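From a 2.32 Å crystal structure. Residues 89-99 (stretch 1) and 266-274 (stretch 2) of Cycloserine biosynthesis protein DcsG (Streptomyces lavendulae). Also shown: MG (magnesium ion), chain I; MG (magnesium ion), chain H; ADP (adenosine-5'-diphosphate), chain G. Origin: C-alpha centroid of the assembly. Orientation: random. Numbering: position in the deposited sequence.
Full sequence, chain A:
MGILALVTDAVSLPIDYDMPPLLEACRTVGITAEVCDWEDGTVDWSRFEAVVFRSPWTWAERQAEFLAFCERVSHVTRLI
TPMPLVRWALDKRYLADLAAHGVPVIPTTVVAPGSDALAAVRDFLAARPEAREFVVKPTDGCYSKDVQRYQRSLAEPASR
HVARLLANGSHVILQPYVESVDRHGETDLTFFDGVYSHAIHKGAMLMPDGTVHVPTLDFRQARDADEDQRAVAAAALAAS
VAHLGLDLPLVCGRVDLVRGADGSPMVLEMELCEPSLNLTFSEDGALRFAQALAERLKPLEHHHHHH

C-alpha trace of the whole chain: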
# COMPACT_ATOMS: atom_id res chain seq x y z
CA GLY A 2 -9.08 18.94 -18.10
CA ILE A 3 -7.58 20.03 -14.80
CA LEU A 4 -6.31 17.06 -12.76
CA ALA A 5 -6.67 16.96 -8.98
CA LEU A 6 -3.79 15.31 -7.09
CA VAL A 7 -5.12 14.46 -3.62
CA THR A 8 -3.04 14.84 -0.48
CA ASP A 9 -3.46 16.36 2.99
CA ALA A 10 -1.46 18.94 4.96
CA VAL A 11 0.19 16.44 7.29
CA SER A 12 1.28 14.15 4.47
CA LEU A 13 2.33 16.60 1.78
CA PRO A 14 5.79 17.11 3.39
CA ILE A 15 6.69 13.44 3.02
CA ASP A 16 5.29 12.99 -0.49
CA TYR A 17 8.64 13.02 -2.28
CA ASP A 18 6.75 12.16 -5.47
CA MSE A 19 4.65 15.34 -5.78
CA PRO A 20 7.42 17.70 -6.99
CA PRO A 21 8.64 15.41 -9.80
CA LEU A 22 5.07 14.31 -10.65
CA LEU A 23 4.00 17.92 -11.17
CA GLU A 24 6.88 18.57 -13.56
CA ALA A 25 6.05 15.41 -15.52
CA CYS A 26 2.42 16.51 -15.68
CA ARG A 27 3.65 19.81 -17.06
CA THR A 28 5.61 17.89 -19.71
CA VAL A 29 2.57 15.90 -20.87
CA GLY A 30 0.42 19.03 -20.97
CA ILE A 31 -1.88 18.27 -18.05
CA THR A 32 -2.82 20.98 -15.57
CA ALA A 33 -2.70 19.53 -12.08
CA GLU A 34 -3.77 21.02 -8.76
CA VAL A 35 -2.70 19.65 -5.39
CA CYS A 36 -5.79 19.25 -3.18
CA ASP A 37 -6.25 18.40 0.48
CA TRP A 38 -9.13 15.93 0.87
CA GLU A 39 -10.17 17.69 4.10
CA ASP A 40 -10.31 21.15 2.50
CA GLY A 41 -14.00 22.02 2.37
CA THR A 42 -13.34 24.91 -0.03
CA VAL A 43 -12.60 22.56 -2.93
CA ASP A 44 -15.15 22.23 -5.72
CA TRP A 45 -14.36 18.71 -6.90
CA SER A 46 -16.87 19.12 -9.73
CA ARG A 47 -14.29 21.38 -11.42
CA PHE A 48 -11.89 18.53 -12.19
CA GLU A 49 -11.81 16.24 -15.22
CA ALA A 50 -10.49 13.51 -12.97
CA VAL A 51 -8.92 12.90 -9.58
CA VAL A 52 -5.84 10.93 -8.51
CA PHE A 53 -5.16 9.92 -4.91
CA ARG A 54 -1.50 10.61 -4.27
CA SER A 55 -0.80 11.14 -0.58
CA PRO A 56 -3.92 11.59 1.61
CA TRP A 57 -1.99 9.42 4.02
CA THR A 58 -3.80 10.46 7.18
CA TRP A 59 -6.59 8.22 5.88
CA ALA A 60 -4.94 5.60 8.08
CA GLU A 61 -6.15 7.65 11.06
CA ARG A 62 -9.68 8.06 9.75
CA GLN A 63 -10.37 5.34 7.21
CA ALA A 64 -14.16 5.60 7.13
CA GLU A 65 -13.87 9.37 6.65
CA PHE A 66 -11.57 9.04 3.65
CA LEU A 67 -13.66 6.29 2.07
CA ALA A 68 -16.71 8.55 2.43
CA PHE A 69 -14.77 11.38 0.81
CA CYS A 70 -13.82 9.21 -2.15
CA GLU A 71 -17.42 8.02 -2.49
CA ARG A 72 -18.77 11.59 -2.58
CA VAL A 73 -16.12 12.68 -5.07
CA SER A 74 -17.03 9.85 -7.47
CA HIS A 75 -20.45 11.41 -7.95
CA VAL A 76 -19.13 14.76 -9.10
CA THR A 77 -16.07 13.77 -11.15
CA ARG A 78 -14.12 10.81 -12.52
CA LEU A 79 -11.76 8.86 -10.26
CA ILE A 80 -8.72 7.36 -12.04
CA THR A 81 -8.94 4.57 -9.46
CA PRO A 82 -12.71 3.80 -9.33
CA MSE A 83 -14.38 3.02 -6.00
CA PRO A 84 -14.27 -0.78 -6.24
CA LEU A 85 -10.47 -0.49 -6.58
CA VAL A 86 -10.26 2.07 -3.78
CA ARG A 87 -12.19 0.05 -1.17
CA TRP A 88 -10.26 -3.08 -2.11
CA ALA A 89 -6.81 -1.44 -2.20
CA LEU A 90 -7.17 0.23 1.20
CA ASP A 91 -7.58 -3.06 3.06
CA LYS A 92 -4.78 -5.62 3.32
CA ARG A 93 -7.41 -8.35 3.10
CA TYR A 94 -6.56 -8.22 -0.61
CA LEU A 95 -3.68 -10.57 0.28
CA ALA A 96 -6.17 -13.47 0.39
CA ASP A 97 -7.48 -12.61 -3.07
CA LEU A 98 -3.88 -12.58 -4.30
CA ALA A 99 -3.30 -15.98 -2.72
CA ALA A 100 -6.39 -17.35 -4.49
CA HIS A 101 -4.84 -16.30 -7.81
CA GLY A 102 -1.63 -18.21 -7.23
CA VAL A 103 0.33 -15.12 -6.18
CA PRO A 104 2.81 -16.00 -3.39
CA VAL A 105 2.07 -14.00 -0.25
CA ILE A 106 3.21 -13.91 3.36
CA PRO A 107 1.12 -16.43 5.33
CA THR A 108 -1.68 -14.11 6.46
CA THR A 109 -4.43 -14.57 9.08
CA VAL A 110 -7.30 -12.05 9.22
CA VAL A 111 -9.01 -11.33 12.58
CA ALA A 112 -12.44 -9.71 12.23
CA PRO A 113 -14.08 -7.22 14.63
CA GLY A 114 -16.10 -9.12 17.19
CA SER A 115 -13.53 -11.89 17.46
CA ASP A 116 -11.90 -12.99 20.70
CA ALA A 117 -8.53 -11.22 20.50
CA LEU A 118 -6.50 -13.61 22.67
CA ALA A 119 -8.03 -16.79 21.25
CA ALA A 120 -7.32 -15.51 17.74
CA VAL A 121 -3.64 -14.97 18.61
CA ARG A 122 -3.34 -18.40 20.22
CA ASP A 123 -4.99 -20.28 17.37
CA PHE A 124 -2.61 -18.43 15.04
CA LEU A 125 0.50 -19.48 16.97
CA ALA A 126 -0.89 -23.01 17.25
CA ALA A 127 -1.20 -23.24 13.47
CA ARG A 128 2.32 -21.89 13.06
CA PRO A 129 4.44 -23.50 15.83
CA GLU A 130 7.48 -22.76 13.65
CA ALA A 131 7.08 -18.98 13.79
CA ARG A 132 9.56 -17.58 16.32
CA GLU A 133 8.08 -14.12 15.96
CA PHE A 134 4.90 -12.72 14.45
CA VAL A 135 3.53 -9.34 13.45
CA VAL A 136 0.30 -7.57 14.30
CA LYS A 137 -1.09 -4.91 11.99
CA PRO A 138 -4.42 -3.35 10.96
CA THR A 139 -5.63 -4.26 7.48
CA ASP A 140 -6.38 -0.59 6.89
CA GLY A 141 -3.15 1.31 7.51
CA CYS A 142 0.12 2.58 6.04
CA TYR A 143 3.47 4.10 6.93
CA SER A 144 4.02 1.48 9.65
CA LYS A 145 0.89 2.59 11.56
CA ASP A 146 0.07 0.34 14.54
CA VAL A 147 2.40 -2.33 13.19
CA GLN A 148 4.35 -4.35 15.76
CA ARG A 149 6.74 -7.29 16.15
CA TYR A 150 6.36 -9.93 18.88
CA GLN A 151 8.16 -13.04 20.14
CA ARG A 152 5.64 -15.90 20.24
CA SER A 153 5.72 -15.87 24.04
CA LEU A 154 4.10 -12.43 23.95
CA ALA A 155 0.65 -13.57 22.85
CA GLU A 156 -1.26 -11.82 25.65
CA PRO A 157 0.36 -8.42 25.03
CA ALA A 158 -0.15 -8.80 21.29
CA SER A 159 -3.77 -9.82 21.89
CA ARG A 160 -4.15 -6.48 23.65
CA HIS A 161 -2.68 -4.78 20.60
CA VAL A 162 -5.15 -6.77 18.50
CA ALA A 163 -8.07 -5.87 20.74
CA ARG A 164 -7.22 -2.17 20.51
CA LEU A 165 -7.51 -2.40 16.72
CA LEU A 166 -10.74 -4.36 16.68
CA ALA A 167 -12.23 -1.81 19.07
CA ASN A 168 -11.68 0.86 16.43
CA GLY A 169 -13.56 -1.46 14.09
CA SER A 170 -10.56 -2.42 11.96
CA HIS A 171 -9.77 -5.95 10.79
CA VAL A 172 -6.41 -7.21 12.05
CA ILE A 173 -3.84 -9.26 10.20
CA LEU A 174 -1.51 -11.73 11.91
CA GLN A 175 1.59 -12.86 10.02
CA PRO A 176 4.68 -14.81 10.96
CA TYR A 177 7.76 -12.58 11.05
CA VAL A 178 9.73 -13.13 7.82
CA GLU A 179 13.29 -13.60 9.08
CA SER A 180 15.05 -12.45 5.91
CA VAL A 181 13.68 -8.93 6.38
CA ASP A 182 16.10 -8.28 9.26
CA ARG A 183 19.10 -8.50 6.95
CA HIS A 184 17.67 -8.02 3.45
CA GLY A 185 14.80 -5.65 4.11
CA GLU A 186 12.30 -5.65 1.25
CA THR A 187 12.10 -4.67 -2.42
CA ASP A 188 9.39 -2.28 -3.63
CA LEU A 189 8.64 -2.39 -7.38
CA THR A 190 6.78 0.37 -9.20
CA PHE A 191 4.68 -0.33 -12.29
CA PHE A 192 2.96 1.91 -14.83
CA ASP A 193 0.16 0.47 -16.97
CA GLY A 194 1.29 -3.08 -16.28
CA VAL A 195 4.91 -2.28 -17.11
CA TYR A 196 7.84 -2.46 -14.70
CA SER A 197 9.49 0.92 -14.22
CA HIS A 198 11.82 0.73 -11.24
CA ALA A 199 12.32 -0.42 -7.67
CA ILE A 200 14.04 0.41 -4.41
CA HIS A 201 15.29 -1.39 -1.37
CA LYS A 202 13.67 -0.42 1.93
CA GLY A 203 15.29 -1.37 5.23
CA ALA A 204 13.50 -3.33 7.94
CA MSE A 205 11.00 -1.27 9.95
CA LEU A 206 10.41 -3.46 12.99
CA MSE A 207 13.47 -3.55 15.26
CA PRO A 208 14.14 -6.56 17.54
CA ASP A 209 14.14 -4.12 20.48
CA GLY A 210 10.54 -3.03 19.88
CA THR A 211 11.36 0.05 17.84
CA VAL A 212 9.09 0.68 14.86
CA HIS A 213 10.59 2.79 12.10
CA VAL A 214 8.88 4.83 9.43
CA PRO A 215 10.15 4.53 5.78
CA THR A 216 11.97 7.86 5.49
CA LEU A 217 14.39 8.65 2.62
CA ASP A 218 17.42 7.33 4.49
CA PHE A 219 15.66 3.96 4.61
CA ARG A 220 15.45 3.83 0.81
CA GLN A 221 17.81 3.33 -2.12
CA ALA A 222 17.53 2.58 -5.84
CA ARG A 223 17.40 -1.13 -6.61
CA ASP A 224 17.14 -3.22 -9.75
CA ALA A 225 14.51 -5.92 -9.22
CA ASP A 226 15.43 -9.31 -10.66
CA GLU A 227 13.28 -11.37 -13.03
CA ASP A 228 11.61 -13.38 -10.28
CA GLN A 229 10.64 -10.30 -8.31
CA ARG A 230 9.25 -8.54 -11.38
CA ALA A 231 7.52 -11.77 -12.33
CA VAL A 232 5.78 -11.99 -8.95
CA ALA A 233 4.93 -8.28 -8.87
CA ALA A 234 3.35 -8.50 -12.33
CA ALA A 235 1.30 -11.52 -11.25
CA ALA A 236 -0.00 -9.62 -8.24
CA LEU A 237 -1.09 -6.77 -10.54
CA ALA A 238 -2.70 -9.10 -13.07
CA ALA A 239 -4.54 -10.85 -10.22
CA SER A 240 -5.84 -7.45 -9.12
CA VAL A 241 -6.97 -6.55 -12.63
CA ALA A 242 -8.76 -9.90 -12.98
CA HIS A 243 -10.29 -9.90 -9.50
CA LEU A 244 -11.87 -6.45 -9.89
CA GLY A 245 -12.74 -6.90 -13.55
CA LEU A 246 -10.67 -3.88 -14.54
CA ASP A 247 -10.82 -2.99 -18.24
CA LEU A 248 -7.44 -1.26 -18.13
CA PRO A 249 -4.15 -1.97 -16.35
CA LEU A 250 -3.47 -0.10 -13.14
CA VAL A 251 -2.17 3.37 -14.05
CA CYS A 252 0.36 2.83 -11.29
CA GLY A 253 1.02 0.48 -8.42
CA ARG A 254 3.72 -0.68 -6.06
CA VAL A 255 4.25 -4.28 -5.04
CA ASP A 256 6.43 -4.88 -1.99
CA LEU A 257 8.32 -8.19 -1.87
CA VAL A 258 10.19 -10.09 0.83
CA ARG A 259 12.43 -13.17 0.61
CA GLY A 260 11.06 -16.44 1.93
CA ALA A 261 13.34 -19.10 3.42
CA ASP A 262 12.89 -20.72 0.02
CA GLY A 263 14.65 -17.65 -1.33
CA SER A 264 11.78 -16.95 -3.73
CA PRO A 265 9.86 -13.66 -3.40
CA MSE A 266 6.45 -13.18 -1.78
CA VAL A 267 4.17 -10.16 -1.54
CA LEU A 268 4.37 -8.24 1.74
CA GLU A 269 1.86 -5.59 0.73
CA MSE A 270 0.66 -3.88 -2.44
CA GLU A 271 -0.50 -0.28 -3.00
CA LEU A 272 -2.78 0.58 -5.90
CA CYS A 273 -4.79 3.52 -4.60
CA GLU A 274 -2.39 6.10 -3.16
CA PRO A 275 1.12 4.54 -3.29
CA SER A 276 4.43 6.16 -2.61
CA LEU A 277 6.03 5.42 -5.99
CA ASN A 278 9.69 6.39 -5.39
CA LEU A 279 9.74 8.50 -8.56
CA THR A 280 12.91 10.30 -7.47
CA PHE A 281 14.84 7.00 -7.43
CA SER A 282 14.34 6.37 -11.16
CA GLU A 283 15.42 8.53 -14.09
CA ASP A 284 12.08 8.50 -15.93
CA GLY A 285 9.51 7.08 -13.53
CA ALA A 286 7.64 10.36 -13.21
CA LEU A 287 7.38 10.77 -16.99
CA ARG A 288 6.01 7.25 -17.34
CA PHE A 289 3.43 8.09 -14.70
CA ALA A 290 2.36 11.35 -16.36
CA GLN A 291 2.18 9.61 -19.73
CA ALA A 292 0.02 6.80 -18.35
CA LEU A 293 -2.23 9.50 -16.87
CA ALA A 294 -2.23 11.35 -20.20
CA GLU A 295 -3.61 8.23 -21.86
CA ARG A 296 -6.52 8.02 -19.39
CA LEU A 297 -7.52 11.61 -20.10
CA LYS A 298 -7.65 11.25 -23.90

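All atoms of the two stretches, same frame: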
# COMPACT_ATOMS: atom_id res chain seq x y z
N ALA A 89 -8.22 -1.77 -2.37
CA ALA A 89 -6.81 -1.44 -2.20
C ALA A 89 -6.46 -0.89 -0.84
O ALA A 89 -5.30 -0.97 -0.43
CB ALA A 89 -6.37 -0.45 -3.29
N LEU A 90 -7.43 -0.33 -0.13
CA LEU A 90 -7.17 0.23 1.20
C LEU A 90 -7.41 -0.74 2.34
O LEU A 90 -7.61 -0.32 3.48
CB LEU A 90 -8.01 1.49 1.42
CG LEU A 90 -7.44 2.77 0.82
CD1 LEU A 90 -7.27 2.58 -0.66
CD2 LEU A 90 -8.37 3.94 1.11
N ASP A 91 -7.38 -2.04 2.04
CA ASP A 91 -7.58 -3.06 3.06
C ASP A 91 -6.72 -4.28 2.72
O ASP A 91 -6.98 -4.97 1.74
CB ASP A 91 -9.06 -3.46 3.14
CG ASP A 91 -9.34 -4.49 4.22
OD1 ASP A 91 -10.51 -4.60 4.64
OD2 ASP A 91 -8.40 -5.20 4.65
N LYS A 92 -5.71 -4.52 3.54
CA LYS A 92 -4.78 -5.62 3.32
C LYS A 92 -5.41 -7.00 3.17
O LYS A 92 -4.70 -7.99 2.96
CB LYS A 92 -3.71 -5.64 4.40
CG LYS A 92 -2.65 -4.55 4.22
CD LYS A 92 -1.63 -4.57 5.35
CE LYS A 92 -0.47 -3.62 5.08
NZ LYS A 92 -0.93 -2.22 4.86
N ARG A 93 -6.73 -7.08 3.28
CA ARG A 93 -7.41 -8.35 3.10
C ARG A 93 -7.27 -8.77 1.64
O ARG A 93 -7.62 -9.90 1.28
CB ARG A 93 -8.88 -8.22 3.50
CG ARG A 93 -9.08 -8.23 5.00
CD ARG A 93 -10.32 -7.48 5.41
NE ARG A 93 -11.53 -8.05 4.83
CZ ARG A 93 -12.69 -7.41 4.78
NH1 ARG A 93 -12.79 -6.18 5.27
NH2 ARG A 93 -13.76 -7.99 4.23
N TYR A 94 -6.75 -7.88 0.80
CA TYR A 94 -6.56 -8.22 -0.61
C TYR A 94 -5.49 -9.32 -0.74
O TYR A 94 -5.38 -9.96 -1.78
CB TYR A 94 -6.17 -6.96 -1.42
CG TYR A 94 -4.91 -6.25 -0.94
CD1 TYR A 94 -3.67 -6.88 -0.98
CD2 TYR A 94 -4.99 -4.98 -0.37
CE1 TYR A 94 -2.53 -6.27 -0.46
CE2 TYR A 94 -3.85 -4.36 0.16
CZ TYR A 94 -2.63 -5.01 0.11
OH TYR A 94 -1.52 -4.44 0.68
N LEU A 95 -4.71 -9.53 0.32
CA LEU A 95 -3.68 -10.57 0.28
C LEU A 95 -4.27 -11.97 0.10
O LEU A 95 -3.61 -12.87 -0.40
CB LEU A 95 -2.82 -10.55 1.55
CG LEU A 95 -1.86 -9.37 1.75
CD1 LEU A 95 -1.26 -9.47 3.12
CD2 LEU A 95 -0.77 -9.38 0.68
N ALA A 96 -5.52 -12.16 0.53
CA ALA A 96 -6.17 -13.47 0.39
C ALA A 96 -6.64 -13.65 -1.05
O ALA A 96 -6.66 -14.77 -1.57
CB ALA A 96 -7.34 -13.59 1.35
N ASP A 97 -7.04 -12.55 -1.69
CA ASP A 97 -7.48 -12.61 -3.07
C ASP A 97 -6.26 -12.91 -3.93
O ASP A 97 -6.34 -13.66 -4.91
CB ASP A 97 -8.11 -11.27 -3.49
CG ASP A 97 -9.43 -11.00 -2.78
OD1 ASP A 97 -9.57 -9.92 -2.17
OD2 ASP A 97 -10.33 -11.87 -2.84
N LEU A 98 -5.11 -12.34 -3.56
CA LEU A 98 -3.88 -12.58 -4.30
C LEU A 98 -3.50 -14.04 -4.17
O LEU A 98 -3.08 -14.67 -5.14
CB LEU A 98 -2.74 -11.71 -3.77
CG LEU A 98 -2.85 -10.22 -4.06
CD1 LEU A 98 -1.61 -9.48 -3.55
CD2 LEU A 98 -3.01 -10.01 -5.56
N ALA A 99 -3.63 -14.59 -2.96
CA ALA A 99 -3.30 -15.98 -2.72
C ALA A 99 -4.18 -16.92 -3.54
O ALA A 99 -3.72 -17.95 -4.02
CB ALA A 99 -3.43 -16.30 -1.23
N MSE A 266 7.87 -13.15 -2.12
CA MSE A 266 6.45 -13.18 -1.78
C MSE A 266 5.97 -11.77 -1.42
O MSE A 266 6.71 -10.97 -0.83
CB MSE A 266 6.18 -14.17 -0.63
CG MSE A 266 7.07 -14.05 0.59
SE MSE A 266 6.74 -15.48 1.89
CE MSE A 266 7.70 -16.91 1.02
N VAL A 267 4.74 -11.46 -1.80
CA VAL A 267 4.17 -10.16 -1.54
C VAL A 267 4.02 -9.88 -0.05
O VAL A 267 3.53 -10.73 0.70
CB VAL A 267 2.79 -10.04 -2.22
CG1 VAL A 267 2.18 -8.68 -1.92
CG2 VAL A 267 2.93 -10.25 -3.72
N LEU A 268 4.46 -8.70 0.36
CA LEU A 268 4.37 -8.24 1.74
C LEU A 268 3.08 -7.44 1.75
O LEU A 268 2.17 -7.70 2.53
CB LEU A 268 5.53 -7.30 2.06
CG LEU A 268 5.86 -6.85 3.50
CD1 LEU A 268 6.64 -5.54 3.41
CD2 LEU A 268 4.61 -6.66 4.32
N GLU A 269 3.03 -6.44 0.88
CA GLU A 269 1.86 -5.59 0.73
C GLU A 269 1.91 -5.00 -0.68
O GLU A 269 2.94 -5.03 -1.35
CB GLU A 269 1.83 -4.48 1.78
CG GLU A 269 2.78 -3.32 1.53
CD GLU A 269 2.26 -2.03 2.13
OE1 GLU A 269 1.08 -1.70 1.86
OE2 GLU A 269 3.01 -1.34 2.84
N MSE A 270 0.78 -4.46 -1.11
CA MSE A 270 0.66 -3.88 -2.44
C MSE A 270 -0.20 -2.62 -2.36
O MSE A 270 -1.24 -2.62 -1.70
CB MSE A 270 0.02 -4.91 -3.37
CG MSE A 270 -0.54 -4.37 -4.66
SE MSE A 270 -1.39 -5.78 -5.71
CE MSE A 270 -0.25 -5.70 -7.25
N GLU A 271 0.24 -1.55 -3.01
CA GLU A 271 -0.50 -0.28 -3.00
C GLU A 271 -0.92 0.17 -4.39
O GLU A 271 -0.08 0.49 -5.24
CB GLU A 271 0.33 0.80 -2.31
CG GLU A 271 0.35 0.65 -0.79
CD GLU A 271 1.34 1.56 -0.12
OE1 GLU A 271 1.39 2.76 -0.45
OE2 GLU A 271 2.08 1.08 0.76
N LEU A 272 -2.23 0.21 -4.61
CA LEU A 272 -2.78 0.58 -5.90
C LEU A 272 -3.60 1.86 -5.90
O LEU A 272 -3.87 2.42 -6.96
CB LEU A 272 -3.65 -0.57 -6.40
CG LEU A 272 -2.97 -1.92 -6.25
CD1 LEU A 272 -3.90 -3.01 -6.72
CD2 LEU A 272 -1.66 -1.94 -7.04
N CYS A 273 -3.98 2.32 -4.72
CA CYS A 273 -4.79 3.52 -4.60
C CYS A 273 -3.98 4.79 -4.49
O CYS A 273 -4.04 5.64 -5.37
CB CYS A 273 -5.73 3.41 -3.40
SG CYS A 273 -6.80 4.83 -3.21
N GLU A 274 -3.23 4.92 -3.40
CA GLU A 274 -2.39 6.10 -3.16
C GLU A 274 -0.98 5.67 -2.72
O GLU A 274 -0.56 5.94 -1.60
CB GLU A 274 -3.03 6.98 -2.09
CG GLU A 274 -3.74 6.23 -0.98
CD GLU A 274 -2.87 5.16 -0.35
OE1 GLU A 274 -2.59 4.14 -1.02
OE2 GLU A 274 -2.46 5.33 0.82
MG MG I . 1.54 0.38 2.79
MG MG H . 5.14 -1.06 3.51
PB ADP G . 2.41 -0.66 5.99
O1B ADP G . 3.86 -0.35 5.36
O2B ADP G . 1.33 -0.43 4.94
O3B ADP G . 2.18 0.30 7.18
PA ADP G . 3.53 -3.17 6.10
O1A ADP G . 3.00 -4.47 5.71
O2A ADP G . 4.36 -2.59 4.87
O3A ADP G . 2.28 -2.20 6.51
O5' ADP G . 4.46 -3.37 7.40
C5' ADP G . 5.28 -2.21 7.59
C4' ADP G . 6.73 -2.68 7.82
O4' ADP G . 6.76 -3.66 8.89
C3' ADP G . 7.30 -3.35 6.58
O3' ADP G . 7.93 -2.41 5.72
C2' ADP G . 8.26 -4.38 7.16
O2' ADP G . 9.58 -3.84 7.35
C1' ADP G . 7.59 -4.79 8.49
N9 ADP G . 6.78 -6.03 8.34
C8 ADP G . 5.41 -6.13 8.31
N7 ADP G . 5.04 -7.37 8.22
C5 ADP G . 6.14 -8.16 8.19
C6 ADP G . 6.36 -9.56 8.32
N6 ADP G . 5.29 -10.45 8.29
N1 ADP G . 7.62 -10.00 8.48
C2 ADP G . 8.66 -9.17 8.54
N3 ADP G . 8.50 -7.85 8.43
C4 ADP G . 7.28 -7.31 8.26
O HOH W 1 -3.55 1.34 -2.16
O HOH W 2 -1.55 -2.04 1.69
O HOH W 3 6.75 -0.16 5.09
O HOH W 4 6.29 -2.12 1.79
O HOH W 5 -0.67 0.87 3.20

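Segments far apart in sequence are often joined by a few directional polar contacts set within an apolar seam, and residues 89-99 and 266-274 of DcsG illustrate the principle on a small scale, burying 490 Å² between them. Ala 89 opens the seam. Its CA-to-CB bond points toward the second stretch, and the small methyl allows close backbone approach: CB lies 4.1 Å from Leu 272 CB and 3.9 Å from Cys 273 CB. Water 1 adds a polar link beside this contact, accepting from Cys 273 N (2.8 Å from its oxygen) and donating to Glu 274 OE1 (3.2 Å) and, weakly, to Ala 89 O (3.4 Å).

At Leu 90 the chain leaves helical geometry. The side chain sets off sideways, but its end returns to the partner, bringing CD1 within 3.3 Å of Cys 273 CB. Asp 91 touches nothing across the contact; it shapes the turn instead, its carboxylate capping Arg 93 N and forming a salt bridge from OD1 to Arg 93 NH1 at 2.8 Å.

Lys 92 also starts sideways, and its long chain carries the charge inward to the nucleotide, where NZ donates to ADP O2B at 2.9 Å. The link to Glu 269 is indirect: water 2 accepts from Lys 92 NZ (3.2 Å) and donates to Glu 269 OE1 (2.7 Å). Glu 269 is well suited to this buried site because its carboxylate is paid for by metal. OE1 and OE2 each lie 2.3 Å from the chain I magnesium, and OE2 also binds the chain H magnesium at 2.2 Å. Glu 271, whose CA-to-CB bond points away from stretch 1, joins the first ion through OE2 at 2.2 Å.

Tyr 94 supplies the direct hydrogen bond across the contact. With chi1 in the p well, its ring reaches the strand, where Met 270 N donates to Tyr 94 OH at 2.9 Å with an almost linear angle of 179°. The same hydroxyl lies 2.6 Å from the oxygen of water 2, while the ring packs CE1 against Met 270 CB at 4.1 Å. One side chain thus combines a polar tip with an apolar flank.

One helical turn carries the apolar seam onward. Leu 95 places CD2 4.0 Å from Val 267 CG1. Leu 98, pointing toward the partner, sets CD1 4.2 Å from the same Val 267 CG1 and 4.3 Å from SE of Met 270, a selenomethionine. Ala 96, Asp 97 and Ala 99 make no contact with the second stretch.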